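Acetate CoA-transferase subunit beta (Escherichia coli DH5[alpha], PDB 5DBN) catalyses the transfer of coenzyme A from acetyl-CoA to acetoacetate and other short-chain fatty acids, by way of a covalent enzyme-CoA intermediate, as the beta subunit of acetate CoA-transferase. Local coordinates at residues R6-V11 with A32-E37; P60-A65 with C70-G75; L101-E106 with H162-L167; E170-R175 with M181-I186. All coordinates share one frame; numbering follows the deposited sequence.

Contact 1 of 4, residues R6-V11 with A32-E37; sequences RIARRV and ANYLPE
Tyr34 lays its ring slantwise over the backbone of helix 3-12 at Ala8 and Arg9, meeting them neither squarely with a face nor with an edge, in a contact that buries 140 Å² between the two segments. The overlap begins at the root of the side chain, where Tyr34 CB sits 3.9 Å from Arg9 CA and Tyr34 CG follows at 4.1 Å from the same atom. Further out, one flank of the ring reaches the methyl group of Ala8, with Tyr34 CD2 4.0 Å and Tyr34 CE2 4.2 Å from Ala8 CB. The first torsion sets this course: with CG anti to the carbonyl carbon (chi1 -64°), the ring runs along the helix surface instead of standing off it. The small Ala8 lets the ring come close to the helical backbone. The Tyr34 side chain also touches Gln5 and Ala12 of the same helix. Helix 3-12 is the N-terminal helix of the Rossmann-like Coenzyme A transferase fold, and its residues Ile7 and Val11 pack on strands 135-138 and 166-168 of the central sheet. The 32-37 segment belongs to the connection between the neighbouring parallel strands 20-23 and 42-45, and Tyr34 is the residue by which it meets the helix. Arg9 joins through its base: its CB lies 4.3 Å from Tyr34 CD1, while the extended chain carries the guanidinium away from the ring.

Contact 2 of 4, residues P60-A65 with C70-G75; sequences PDLVNA and CGVLPG
The backbones of Leu62-Asn64 and Cys70-Val72 run in directions 109° apart, and one weak hydrogen bond of 3.4 Å joins them, from Cys70 N to Leu62 O. Although long, the bond is nearly straight, at 167° about its hydrogen. The thiol of Cys70 lies against the peptide that links Val63 to Asn64, with SG 3.4 Å from Val63 C and 3.7 Å from Asn64 N; a chi1 of 69° turns the sulfur between its own N and carbonyl carbon to face that peptide. Leu62 fills the angle where the two chains diverge. Its CG rests 3.9 Å from Cys70 SG, and from there the two methyls part: CD2 settles 3.6 Å from Gly71 CA, where no side chain intervenes, while CD1 meets Val72 CG1 at 4.1 Å as the two side chains pass at a slant. Phe49 packs on Leu62, Cys70 and Val72 alike. Replacing Leu62 by an alanine would probably open a gap over Gly71 and take from the Cys70 sulfur and the Val72 methyl the contact that Leu62 gives them. Asn64 touches Cys70 through CB, its OD1 being taken by the backbone N of Gln68. The loop also borders a subunit interface, where Asp61 bonds to side chains of another chain. Strand 71-73 pairs with strand 51-53, and the loop packed on it brings Asn64 to about 7 Å, side chain to side chain, from Glu46, the predicted active-site residue.

Contact 3 of 4, residues L101-E106 with H162-L167; sequences LQVDEE and HAVHML
Strand 102-104, the middle strand of a small three-stranded sheet, meets strand 166-168 of the central sheet and the run leading into it through Val103, which faces Val164 and Leu167. Val103 and Val164 reach toward each other tip to tip, CG1 of the first 4.2 Å from CG2 of the second. Leu167 takes the flank, its CD2 lying 4.2 Å from Val103 CB. The backbones here are well apart, 8.0 Å between the CA atoms of Val103 and Val164, so side chains alone bridge them, and Ile137 and Phe176 of the central sheet add to the apolar cluster. Just before this point the small sheet carries a classic beta bulge, where Leu101 and Gln102 both face Ala110. At the exposed end of the contact the chains draw together, and His162 ND1 donates to the backbone O of Glu106 at 2.9 Å. This bond is bent, 140° about the hydrogen: the donor lies in the carbonyl plane, but the oxygen stands 27° out of the imidazole plane. Donation through ND1 fixes a proton on that nitrogen. His162 CA approaches the same oxygen at 3.4 Å in a CA-H...O contact. Alongside, Glu106 CB packs 4.0 Å from His162 CE1, and the carboxylate is turned 87° to the ring; its OE1, 4.4 Å from His162 ND1, might favour a positive charge on the imidazole. His162 N is held in turn by Asn108 OD1.

Contact 4 of 4, residues E170-R175 with M181-I186; sequences ELAVFR and MWLTEI
Phe174 leaves its strand with CB 3.7 Å from Trp182 O, and from there outward its ring is sandwiched between two side chains of the partner strand. CG meets Met181 CE at 3.6 Å; CD1 lies between that methyl and Leu183 CA; CE1 comes to 3.6 Å from Leu183 CD1, and CZ ends beside the same methyl. Met181 CE stands over one face, 3.9 Å from the ring centroid and 25° off the normal, and Leu183 CD1 covers the opposite face 28° off it, a CH-pi contact on each side. The extended Met181 chain brings its sulfur obliquely beside the ring as well, a Met-aromatic contact. With CG anti to the carbonyl carbon (chi1 -62°), the ring is placed between them. An alanine in place of Phe174 would probably leave the Met181 methyl and Leu183 CD1 facing a gap, with Phe203 losing its edge-to-face partner. The strands form an antiparallel beta hairpin, interrupted by a classic bulge in which Thr184 and Glu185 both face Val173. There Val173 O is gripped three times: by Thr184 N at 2.9 Å, nearly along the C=O axis; by Glu185 N at 3.2 Å, on a lone pair; and by Thr184 OG1 at 2.9 Å, from well above the carbonyl plane. Beyond the bulge Arg175 and Trp182 exchange two backbone bonds. On the Val173 side a water links Arg175 NE, Thr184 OG1 and Glu185 OE2, while the charged groups of Arg175 and Glu185 find salt-bridge partners in Glu14 and Arg10.

From the N terminus, contact 1 closes first, bringing the connection after strand 20-23 back onto helix 3-12. Contact 2 then closes a short loop near the predicted active site, about 21 Å from contact 1 between centres. Contact 3 spans the longest excursion, from strand 102-104 to strand 166-168, and contact 4 closes the hairpin that follows. The four come in series, none nested or crossed. Contacts 3 and 4 meet within the central sheet, where Leu167 O probably accepts from Phe174 N. The helix of contact 1 reaches contact 4 through a salt bridge from Arg10 to Glu185 and packs Arg10 on Met166 of contact 3; contact 2 stands apart.

Contact 1 of 4, residues R6-V11 with A32-E37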
loop_
_atom_site.group_PDB
_atom_site.type_symbol
_atom_site.label_atom_id
_atom_site.label_comp_id
_atom_site.label_asym_id
_atom_site.label_seq_id
_atom_site.Cartn_x
_atom_site.Cartn_y
_atom_site.Cartn_z
ATOM N N ARG B 6 18.334 -18.621 29.987
ATOM C CA ARG B 6 18.060 -17.617 31.011
ATOM C C ARG B 6 17.714 -16.281 30.355
ATOM O O ARG B 6 16.795 -15.590 30.793
ATOM C CB ARG B 6 19.235 -17.450 31.985
ATOM C CG ARG B 6 19.521 -18.680 32.849
ATOM C CD ARG B 6 20.768 -18.505 33.727
ATOM N NE ARG B 6 22.026 -18.342 33.000
ATOM C CZ ARG B 6 22.848 -19.339 32.675
ATOM N NH1 ARG B 6 22.561 -20.591 33.012
ATOM N NH2 ARG B 6 23.974 -19.082 32.024
ATOM N N ILE B 7 18.455 -15.918 29.314
ATOM C CA ILE B 7 18.162 -14.708 28.554
ATOM C C ILE B 7 16.738 -14.761 28.000
ATOM O O ILE B 7 15.946 -13.843 28.213
ATOM C CB ILE B 7 19.166 -14.510 27.399
ATOM C CG1 ILE B 7 20.571 -14.288 27.960
ATOM C CG2 ILE B 7 18.759 -13.326 26.519
ATOM C CD1 ILE B 7 21.671 -14.392 26.931
ATOM N N ALA B 8 16.430 -15.835 27.278
ATOM C CA ALA B 8 15.108 -16.020 26.690
ATOM C C ALA B 8 14.026 -15.975 27.761
ATOM O O ALA B 8 12.968 -15.376 27.569
ATOM C CB ALA B 8 15.045 -17.334 25.935
ATOM N N ARG B 9 14.301 -16.622 28.886
ATOM C CA ARG B 9 13.373 -16.653 30.008
ATOM C C ARG B 9 13.099 -15.244 30.530
ATOM O O ARG B 9 11.949 -14.876 30.767
ATOM C CB ARG B 9 13.931 -17.538 31.124
ATOM C CG ARG B 9 13.047 -17.670 32.351
ATOM C CD ARG B 9 13.642 -18.677 33.326
ATOM N NE ARG B 9 12.843 -18.831 34.539
ATOM C CZ ARG B 9 13.109 -19.710 35.503
ATOM N NH1 ARG B 9 14.156 -20.520 35.401
ATOM N NH2 ARG B 9 12.328 -19.783 36.573
ATOM N N ARG B 10 14.155 -14.455 30.708
ATOM C CA ARG B 10 14.000 -13.087 31.192
ATOM C C ARG B 10 13.228 -12.209 30.203
ATOM O O ARG B 10 12.357 -11.438 30.605
ATOM C CB ARG B 10 15.366 -12.463 31.496
ATOM C CG ARG B 10 15.301 -11.000 31.939
ATOM C CD ARG B 10 14.406 -10.807 33.161
ATOM N NE ARG B 10 14.152 -9.397 33.447
ATOM C CZ ARG B 10 13.163 -8.687 32.909
ATOM N NH1 ARG B 10 12.328 -9.238 32.037
ATOM N NH2 ARG B 10 13.011 -7.412 33.236
ATOM N N VAL B 11 13.553 -12.319 28.919
ATOM C CA VAL B 11 12.855 -11.554 27.891
ATOM C C VAL B 11 11.372 -11.918 27.859
ATOM O O VAL B 11 10.513 -11.049 27.687
ATOM C CB VAL B 11 13.477 -11.781 26.492
ATOM C CG1 VAL B 11 12.624 -11.139 25.402
ATOM C CG2 VAL B 11 14.893 -11.226 26.439
ATOM N N ALA B 32 9.597 -17.806 22.913
ATOM C CA ALA B 32 8.250 -18.354 22.802
ATOM C C ALA B 32 8.067 -19.564 23.717
ATOM O O ALA B 32 6.939 -19.968 24.005
ATOM C CB ALA B 32 7.954 -18.731 21.361
ATOM N N ASN B 33 9.178 -20.133 24.178
ATOM C CA ASN B 33 9.145 -21.355 24.975
ATOM C C ASN B 33 9.182 -21.086 26.477
ATOM O O ASN B 33 9.311 -22.019 27.272
ATOM C CB ASN B 33 10.328 -22.253 24.603
ATOM C CG ASN B 33 10.366 -22.591 23.125
ATOM O OD1 ASN B 33 9.342 -22.558 22.440
ATOM N ND2 ASN B 33 11.553 -22.917 22.625
ATOM N N TYR B 34 9.073 -19.816 26.862
ATOM C CA TYR B 34 9.169 -19.432 28.271
ATOM C C TYR B 34 8.132 -18.381 28.663
ATOM O O TYR B 34 8.322 -17.652 29.637
ATOM C CB TYR B 34 10.576 -18.914 28.580
ATOM C CG TYR B 34 11.651 -19.965 28.426
ATOM C CD1 TYR B 34 11.899 -20.888 29.433
ATOM C CD2 TYR B 34 12.424 -20.030 27.274
ATOM C CE1 TYR B 34 12.879 -21.848 29.295
ATOM C CE2 TYR B 34 13.409 -20.985 27.128
ATOM C CZ TYR B 34 13.632 -21.893 28.140
ATOM O OH TYR B 34 14.612 -22.845 27.996
ATOM N N LEU B 35 7.040 -18.297 27.910
ATOM C CA LEU B 35 5.976 -17.353 28.235
ATOM C C LEU B 35 5.317 -17.733 29.560
ATOM O O LEU B 35 4.871 -18.869 29.724
ATOM C CB LEU B 35 4.930 -17.311 27.122
ATOM C CG LEU B 35 5.448 -16.874 25.751
ATOM C CD1 LEU B 35 4.368 -17.062 24.692
ATOM C CD2 LEU B 35 5.915 -15.427 25.782
ATOM N N PRO B 36 5.273 -16.795 30.524
ATOM C CA PRO B 36 4.604 -17.105 31.794
ATOM C C PRO B 36 3.119 -17.413 31.623
ATOM O O PRO B 36 2.534 -17.078 30.593
ATOM C CB PRO B 36 4.795 -15.827 32.617
ATOM C CG PRO B 36 5.971 -15.150 32.016
ATOM C CD PRO B 36 5.923 -15.472 30.557
ATOM N N GLU B 37 2.521 -18.032 32.635
ATOM C CA GLU B 37 1.103 -18.371 32.603
ATOM C C GLU B 37 0.244 -17.110 32.583
ATOM O O GLU B 37 0.502 -16.161 33.325
ATOM C CB GLU B 37 0.731 -19.244 33.805
ATOM C CG GLU B 37 1.494 -20.565 33.888
ATOM C CD GLU B 37 1.157 -21.526 32.757
ATOM O OE1 GLU B 37 1.876 -22.536 32.602
ATOM O OE2 GLU B 37 0.174 -21.278 32.026
#

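Contact 2 of 4, residues P60-A65 with C70-G75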
loop_
_atom_site.group_PDB
_atom_site.type_symbol
_atom_site.label_atom_id
_atom_site.label_comp_id
_atom_site.label_asym_id
_atom_site.label_seq_id
_atom_site.Cartn_x
_atom_site.Cartn_y
_atom_site.Cartn_z
ATOM N N PRO B 60 4.019 -27.022 2.503
ATOM C CA PRO B 60 5.082 -26.430 1.680
ATOM C C PRO B 60 5.019 -24.908 1.583
ATOM O O PRO B 60 6.065 -24.265 1.499
ATOM C CB PRO B 60 4.846 -27.054 0.299
ATOM C CG PRO B 60 4.088 -28.294 0.556
ATOM C CD PRO B 60 3.233 -28.013 1.746
ATOM N N ASP B 61 3.813 -24.349 1.599
ATOM C CA ASP B 61 3.627 -22.910 1.434
ATOM C C ASP B 61 3.593 -22.156 2.766
ATOM O O ASP B 61 3.200 -20.989 2.810
ATOM C CB ASP B 61 2.335 -22.645 0.654
ATOM C CG ASP B 61 2.380 -23.207 -0.760
ATOM O OD1 ASP B 61 3.485 -23.284 -1.339
ATOM O OD2 ASP B 61 1.311 -23.578 -1.292
ATOM N N LEU B 62 4.014 -22.817 3.843
ATOM C CA LEU B 62 4.034 -22.202 5.171
ATOM C C LEU B 62 5.388 -22.359 5.855
ATOM O O LEU B 62 5.752 -23.453 6.295
ATOM C CB LEU B 62 2.939 -22.801 6.056
ATOM C CG LEU B 62 2.807 -22.206 7.463
ATOM C CD1 LEU B 62 2.604 -20.697 7.419
ATOM C CD2 LEU B 62 1.668 -22.878 8.220
ATOM N N VAL B 63 6.127 -21.256 5.935
ATOM C CA VAL B 63 7.447 -21.244 6.554
ATOM C C VAL B 63 7.632 -19.973 7.369
ATOM O O VAL B 63 6.858 -19.024 7.235
ATOM C CB VAL B 63 8.573 -21.342 5.502
ATOM C CG1 VAL B 63 8.488 -22.661 4.753
ATOM C CG2 VAL B 63 8.510 -20.169 4.533
ATOM N N ASN B 64 8.661 -19.959 8.214
ATOM C CA ASN B 64 8.994 -18.767 8.985
ATOM C C ASN B 64 9.907 -17.842 8.183
ATOM O O ASN B 64 10.202 -18.114 7.019
ATOM C CB ASN B 64 9.655 -19.152 10.315
ATOM C CG ASN B 64 10.874 -20.045 10.137
ATOM O OD1 ASN B 64 11.498 -20.077 9.075
ATOM N ND2 ASN B 64 11.222 -20.775 11.192
ATOM N N ALA B 65 10.353 -16.756 8.807
ATOM C CA ALA B 65 11.212 -15.785 8.134
ATOM C C ALA B 65 12.555 -16.406 7.744
ATOM O O ALA B 65 13.276 -15.865 6.906
ATOM C CB ALA B 65 11.426 -14.570 9.021
ATOM N N CYS B 70 6.913 -24.045 9.443
ATOM C CA CYS B 70 6.297 -23.666 10.708
ATOM C C CYS B 70 4.812 -23.993 10.665
ATOM O O CYS B 70 4.362 -24.765 9.818
ATOM C CB CYS B 70 6.508 -22.177 10.993
ATOM S SG CYS B 70 5.607 -21.070 9.881
ATOM N N GLY B 71 4.058 -23.408 11.589
ATOM C CA GLY B 71 2.621 -23.584 11.629
ATOM C C GLY B 71 1.930 -22.291 12.002
ATOM O O GLY B 71 2.568 -21.241 12.082
ATOM N N VAL B 72 0.622 -22.374 12.222
ATOM C CA VAL B 72 -0.175 -21.227 12.640
ATOM C C VAL B 72 -1.185 -21.635 13.706
ATOM O O VAL B 72 -1.502 -22.816 13.855
ATOM C CB VAL B 72 -0.933 -20.593 11.455
ATOM C CG1 VAL B 72 0.031 -19.898 10.502
ATOM C CG2 VAL B 72 -1.764 -21.644 10.728
ATOM N N LEU B 73 -1.671 -20.647 14.452
ATOM C CA LEU B 73 -2.700 -20.870 15.459
ATOM C C LEU B 73 -4.051 -20.412 14.916
ATOM O O LEU B 73 -4.107 -19.742 13.888
ATOM C CB LEU B 73 -2.352 -20.130 16.754
ATOM C CG LEU B 73 -1.015 -20.521 17.389
ATOM C CD1 LEU B 73 -0.713 -19.651 18.598
ATOM C CD2 LEU B 73 -1.016 -21.991 17.786
ATOM N N PRO B 74 -5.148 -20.797 15.587
ATOM C CA PRO B 74 -6.476 -20.347 15.156
ATOM C C PRO B 74 -6.603 -18.829 15.125
ATOM O O PRO B 74 -6.214 -18.159 16.080
ATOM C CB PRO B 74 -7.407 -20.953 16.208
ATOM C CG PRO B 74 -6.680 -22.140 16.713
ATOM C CD PRO B 74 -5.231 -21.768 16.691
ATOM N N GLY B 75 -7.144 -18.303 14.032
ATOM C CA GLY B 75 -7.321 -16.871 13.873
ATOM C C GLY B 75 -6.136 -16.205 13.202
ATOM O O GLY B 75 -6.014 -14.980 13.212
#

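Contact 3 of 4, residues L101-E106 with H162-L167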
loop_
_atom_site.group_PDB
_atom_site.type_symbol
_atom_site.label_atom_id
_atom_site.label_comp_id
_atom_site.label_asym_id
_atom_site.label_seq_id
_atom_site.Cartn_x
_atom_site.Cartn_y
_atom_site.Cartn_z
ATOM N N LEU B 101 25.124 -8.328 17.585
ATOM C CA LEU B 101 26.571 -8.470 17.534
ATOM C C LEU B 101 27.180 -7.420 18.445
ATOM O O LEU B 101 28.137 -7.691 19.167
ATOM C CB LEU B 101 27.096 -8.302 16.107
ATOM C CG LEU B 101 26.576 -9.289 15.064
ATOM C CD1 LEU B 101 26.811 -8.753 13.662
ATOM C CD2 LEU B 101 27.253 -10.642 15.243
ATOM N N GLN B 102 26.602 -6.222 18.412
ATOM C CA GLN B 102 27.077 -5.113 19.230
ATOM C C GLN B 102 25.961 -4.128 19.574
ATOM O O GLN B 102 25.053 -3.888 18.775
ATOM C CB GLN B 102 28.216 -4.377 18.517
ATOM C CG GLN B 102 29.476 -5.211 18.355
ATOM C CD GLN B 102 30.628 -4.444 17.744
ATOM O OE1 GLN B 102 30.447 -3.382 17.149
ATOM N NE2 GLN B 102 31.832 -4.986 17.898
ATOM N N VAL B 103 26.050 -3.568 20.777
ATOM C CA VAL B 103 25.173 -2.491 21.225
ATOM C C VAL B 103 26.043 -1.495 21.982
ATOM O O VAL B 103 27.024 -1.896 22.608
ATOM C CB VAL B 103 24.032 -3.011 22.131
ATOM C CG1 VAL B 103 23.134 -1.866 22.586
ATOM C CG2 VAL B 103 23.216 -4.072 21.409
ATOM N N ASP B 104 25.707 -0.207 21.924
ATOM C CA ASP B 104 26.498 0.796 22.636
ATOM C C ASP B 104 25.666 1.780 23.456
ATOM O O ASP B 104 24.434 1.747 23.439
ATOM C CB ASP B 104 27.392 1.567 21.653
ATOM C CG ASP B 104 26.610 2.277 20.559
ATOM O OD1 ASP B 104 25.436 2.643 20.775
ATOM O OD2 ASP B 104 27.189 2.486 19.472
ATOM N N GLU B 105 26.370 2.645 24.181
ATOM C CA GLU B 105 25.757 3.584 25.113
ATOM C C GLU B 105 24.787 4.544 24.427
ATOM O O GLU B 105 23.893 5.093 25.071
ATOM C CB GLU B 105 26.847 4.385 25.836
ATOM C CG GLU B 105 27.707 5.231 24.907
ATOM C CD GLU B 105 28.942 5.799 25.586
ATOM O OE1 GLU B 105 29.534 5.104 26.441
ATOM O OE2 GLU B 105 29.326 6.942 25.256
ATOM N N GLU B 106 24.967 4.742 23.125
ATOM C CA GLU B 106 24.076 5.597 22.347
ATOM C C GLU B 106 22.895 4.805 21.792
ATOM O O GLU B 106 22.175 5.282 20.914
ATOM C CB GLU B 106 24.843 6.270 21.206
ATOM C CG GLU B 106 25.982 7.162 21.676
ATOM C CD GLU B 106 25.498 8.340 22.506
ATOM O OE1 GLU B 106 24.413 8.878 22.202
ATOM O OE2 GLU B 106 26.201 8.725 23.466
ATOM N N HIS B 162 20.342 4.666 17.732
ATOM C CA HIS B 162 19.469 5.110 18.818
ATOM C C HIS B 162 18.124 4.385 18.843
ATOM O O HIS B 162 17.085 5.012 19.049
ATOM C CB HIS B 162 19.229 6.617 18.702
ATOM C CG HIS B 162 20.459 7.400 18.359
ATOM N ND1 HIS B 162 21.547 7.486 19.201
ATOM C CD2 HIS B 162 20.766 8.143 17.270
ATOM C CE1 HIS B 162 22.476 8.241 18.641
ATOM N NE2 HIS B 162 22.027 8.654 17.469
ATOM N N ALA B 163 18.150 3.068 18.651
ATOM C CA ALA B 163 16.925 2.288 18.479
ATOM C C ALA B 163 16.642 1.317 19.629
ATOM O O ALA B 163 15.493 0.931 19.845
ATOM C CB ALA B 163 16.992 1.524 17.167
ATOM N N VAL B 164 17.680 0.914 20.357
ATOM C CA VAL B 164 17.533 -0.101 21.402
ATOM C C VAL B 164 16.919 0.460 22.685
ATOM O O VAL B 164 17.349 1.499 23.188
ATOM C CB VAL B 164 18.893 -0.753 21.743
ATOM C CG1 VAL B 164 18.725 -1.842 22.795
ATOM C CG2 VAL B 164 19.536 -1.326 20.492
ATOM N N HIS B 165 15.919 -0.245 23.211
ATOM C CA HIS B 165 15.269 0.131 24.469
ATOM C C HIS B 165 15.737 -0.743 25.628
ATOM O O HIS B 165 15.900 -0.264 26.749
ATOM C CB HIS B 165 13.747 0.028 24.347
ATOM C CG HIS B 165 13.147 1.016 23.398
ATOM N ND1 HIS B 165 12.587 0.648 22.193
ATOM C CD2 HIS B 165 13.015 2.361 23.478
ATOM C CE1 HIS B 165 12.138 1.723 21.571
ATOM N NE2 HIS B 165 12.385 2.776 22.330
ATOM N N MET B 166 15.948 -2.025 25.350
ATOM C CA MET B 166 16.281 -2.997 26.382
ATOM C C MET B 166 17.332 -3.982 25.884
ATOM O O MET B 166 17.197 -4.550 24.799
ATOM C CB MET B 166 15.019 -3.745 26.821
ATOM C CG MET B 166 15.209 -4.678 28.008
ATOM S SD MET B 166 13.680 -5.542 28.426
ATOM C CE MET B 166 14.161 -6.414 29.915
ATOM N N LEU B 167 18.385 -4.165 26.678
ATOM C CA LEU B 167 19.431 -5.134 26.372
ATOM C C LEU B 167 19.487 -6.189 27.471
ATOM O O LEU B 167 19.702 -5.867 28.641
ATOM C CB LEU B 167 20.785 -4.439 26.227
ATOM C CG LEU B 167 21.993 -5.362 26.048
ATOM C CD1 LEU B 167 21.837 -6.211 24.794
ATOM C CD2 LEU B 167 23.278 -4.557 25.993
#

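Contact 4 of 4, residues E170-R175 with M181-I186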
loop_
_atom_site.group_PDB
_atom_site.type_symbol
_atom_site.label_atom_id
_atom_site.label_comp_id
_atom_site.label_asym_id
_atom_site.label_seq_id
_atom_site.Cartn_x
_atom_site.Cartn_y
_atom_site.Cartn_z
ATOM N N GLU B 170 23.010 -12.744 29.790
ATOM C CA GLU B 170 22.967 -13.738 30.852
ATOM C C GLU B 170 23.609 -13.190 32.123
ATOM O O GLU B 170 23.599 -13.853 33.161
ATOM C CB GLU B 170 23.659 -15.038 30.411
ATOM C CG GLU B 170 25.193 -15.035 30.416
ATOM C CD GLU B 170 25.802 -14.226 29.284
ATOM O OE1 GLU B 170 25.044 -13.606 28.508
ATOM O OE2 GLU B 170 27.045 -14.224 29.162
ATOM N N LEU B 171 24.156 -11.979 32.044
ATOM C CA LEU B 171 24.806 -11.362 33.194
ATOM C C LEU B 171 23.993 -10.199 33.768
ATOM O O LEU B 171 24.032 -9.946 34.973
ATOM C CB LEU B 171 26.196 -10.855 32.799
ATOM C CG LEU B 171 27.330 -11.880 32.646
ATOM C CD1 LEU B 171 28.629 -11.178 32.278
ATOM C CD2 LEU B 171 27.519 -12.760 33.871
ATOM N N ALA B 172 23.247 -9.500 32.915
ATOM C CA ALA B 172 22.562 -8.282 33.347
ATOM C C ALA B 172 21.461 -7.813 32.394
ATOM O O ALA B 172 21.368 -8.271 31.255
ATOM C CB ALA B 172 23.576 -7.168 33.536
ATOM N N VAL B 173 20.637 -6.887 32.880
ATOM C CA VAL B 173 19.635 -6.214 32.058
ATOM C C VAL B 173 19.888 -4.710 32.041
ATOM O O VAL B 173 19.946 -4.070 33.092
ATOM C CB VAL B 173 18.200 -6.479 32.570
ATOM C CG1 VAL B 173 17.174 -5.778 31.693
ATOM C CG2 VAL B 173 17.915 -7.974 32.622
ATOM N N PHE B 174 20.056 -4.161 30.840
ATOM C CA PHE B 174 20.227 -2.723 30.645
ATOM C C PHE B 174 18.985 -2.113 30.003
ATOM O O PHE B 174 18.320 -2.760 29.194
ATOM C CB PHE B 174 21.442 -2.426 29.762
ATOM C CG PHE B 174 22.754 -2.883 30.336
ATOM C CD1 PHE B 174 23.445 -2.091 31.240
ATOM C CD2 PHE B 174 23.310 -4.092 29.951
ATOM C CE1 PHE B 174 24.657 -2.502 31.756
ATOM C CE2 PHE B 174 24.521 -4.507 30.466
ATOM C CZ PHE B 174 25.194 -3.714 31.369
ATOM N N ARG B 175 18.677 -0.870 30.364
ATOM C CA ARG B 175 17.602 -0.126 29.709
ATOM C C ARG B 175 18.100 1.241 29.240
ATOM O O ARG B 175 18.876 1.902 29.933
ATOM C CB ARG B 175 16.406 0.051 30.645
ATOM C CG ARG B 175 15.700 -1.240 31.011
ATOM C CD ARG B 175 14.422 -0.962 31.783
ATOM N NE ARG B 175 13.807 -2.184 32.299
ATOM C CZ ARG B 175 13.005 -2.983 31.600
ATOM N NH1 ARG B 175 12.716 -2.711 30.334
ATOM N NH2 ARG B 175 12.496 -4.068 32.169
ATOM N N MET B 181 21.983 5.238 29.354
ATOM C CA MET B 181 21.989 3.796 29.546
ATOM C C MET B 181 22.000 3.457 31.031
ATOM O O MET B 181 22.836 3.960 31.784
ATOM C CB MET B 181 23.201 3.181 28.843
ATOM C CG MET B 181 23.246 1.667 28.855
ATOM S SD MET B 181 24.740 1.058 28.056
ATOM C CE MET B 181 24.390 -0.697 27.991
ATOM N N TRP B 182 21.069 2.605 31.444
ATOM C CA TRP B 182 20.917 2.238 32.848
ATOM C C TRP B 182 21.054 0.737 33.066
ATOM O O TRP B 182 20.404 -0.058 32.390
ATOM C CB TRP B 182 19.558 2.710 33.374
ATOM C CG TRP B 182 19.488 4.184 33.589
ATOM C CD1 TRP B 182 19.093 5.127 32.688
ATOM C CD2 TRP B 182 19.824 4.889 34.788
ATOM N NE1 TRP B 182 19.165 6.377 33.251
ATOM C CE2 TRP B 182 19.610 6.259 34.541
ATOM C CE3 TRP B 182 20.285 4.494 36.048
ATOM C CZ2 TRP B 182 19.843 7.235 35.506
ATOM C CZ3 TRP B 182 20.516 5.465 37.003
ATOM C CH2 TRP B 182 20.294 6.819 36.729
ATOM N N LEU B 183 21.907 0.362 34.012
ATOM C CA LEU B 183 21.973 -1.016 34.478
ATOM C C LEU B 183 20.857 -1.220 35.497
ATOM O O LEU B 183 20.924 -0.704 36.613
ATOM C CB LEU B 183 23.338 -1.325 35.097
ATOM C CG LEU B 183 23.475 -2.682 35.794
ATOM C CD1 LEU B 183 23.253 -3.823 34.815
ATOM C CD2 LEU B 183 24.837 -2.806 36.459
ATOM N N THR B 184 19.827 -1.963 35.104
ATOM C CA THR B 184 18.627 -2.101 35.923
ATOM C C THR B 184 18.552 -3.436 36.671
ATOM O O THR B 184 17.926 -3.515 37.728
ATOM C CB THR B 184 17.362 -1.935 35.059
ATOM O OG1 THR B 184 17.405 -2.849 33.957
ATOM C CG2 THR B 184 17.269 -0.509 34.524
ATOM N N GLU B 185 19.170 -4.478 36.121
ATOM C CA GLU B 185 19.241 -5.770 36.807
ATOM C C GLU B 185 20.592 -6.455 36.632
ATOM O O GLU B 185 21.254 -6.304 35.604
ATOM C CB GLU B 185 18.137 -6.709 36.314
ATOM C CG GLU B 185 16.751 -6.093 36.298
ATOM C CD GLU B 185 15.709 -7.018 35.698
ATOM O OE1 GLU B 185 15.843 -8.250 35.853
ATOM O OE2 GLU B 185 14.750 -6.512 35.079
ATOM N N ILE B 186 20.982 -7.210 37.655
ATOM C CA ILE B 186 22.164 -8.063 37.608
ATOM C C ILE B 186 21.737 -9.505 37.863
ATOM O O ILE B 186 20.905 -9.765 38.732
ATOM C CB ILE B 186 23.220 -7.631 38.644
ATOM C CG1 ILE B 186 23.629 -6.175 38.393
ATOM C CG2 ILE B 186 24.432 -8.563 38.594
ATOM C CD1 ILE B 186 24.704 -5.641 39.327
HETATM O O HOH W 1 14.741 -3.923 34.397
#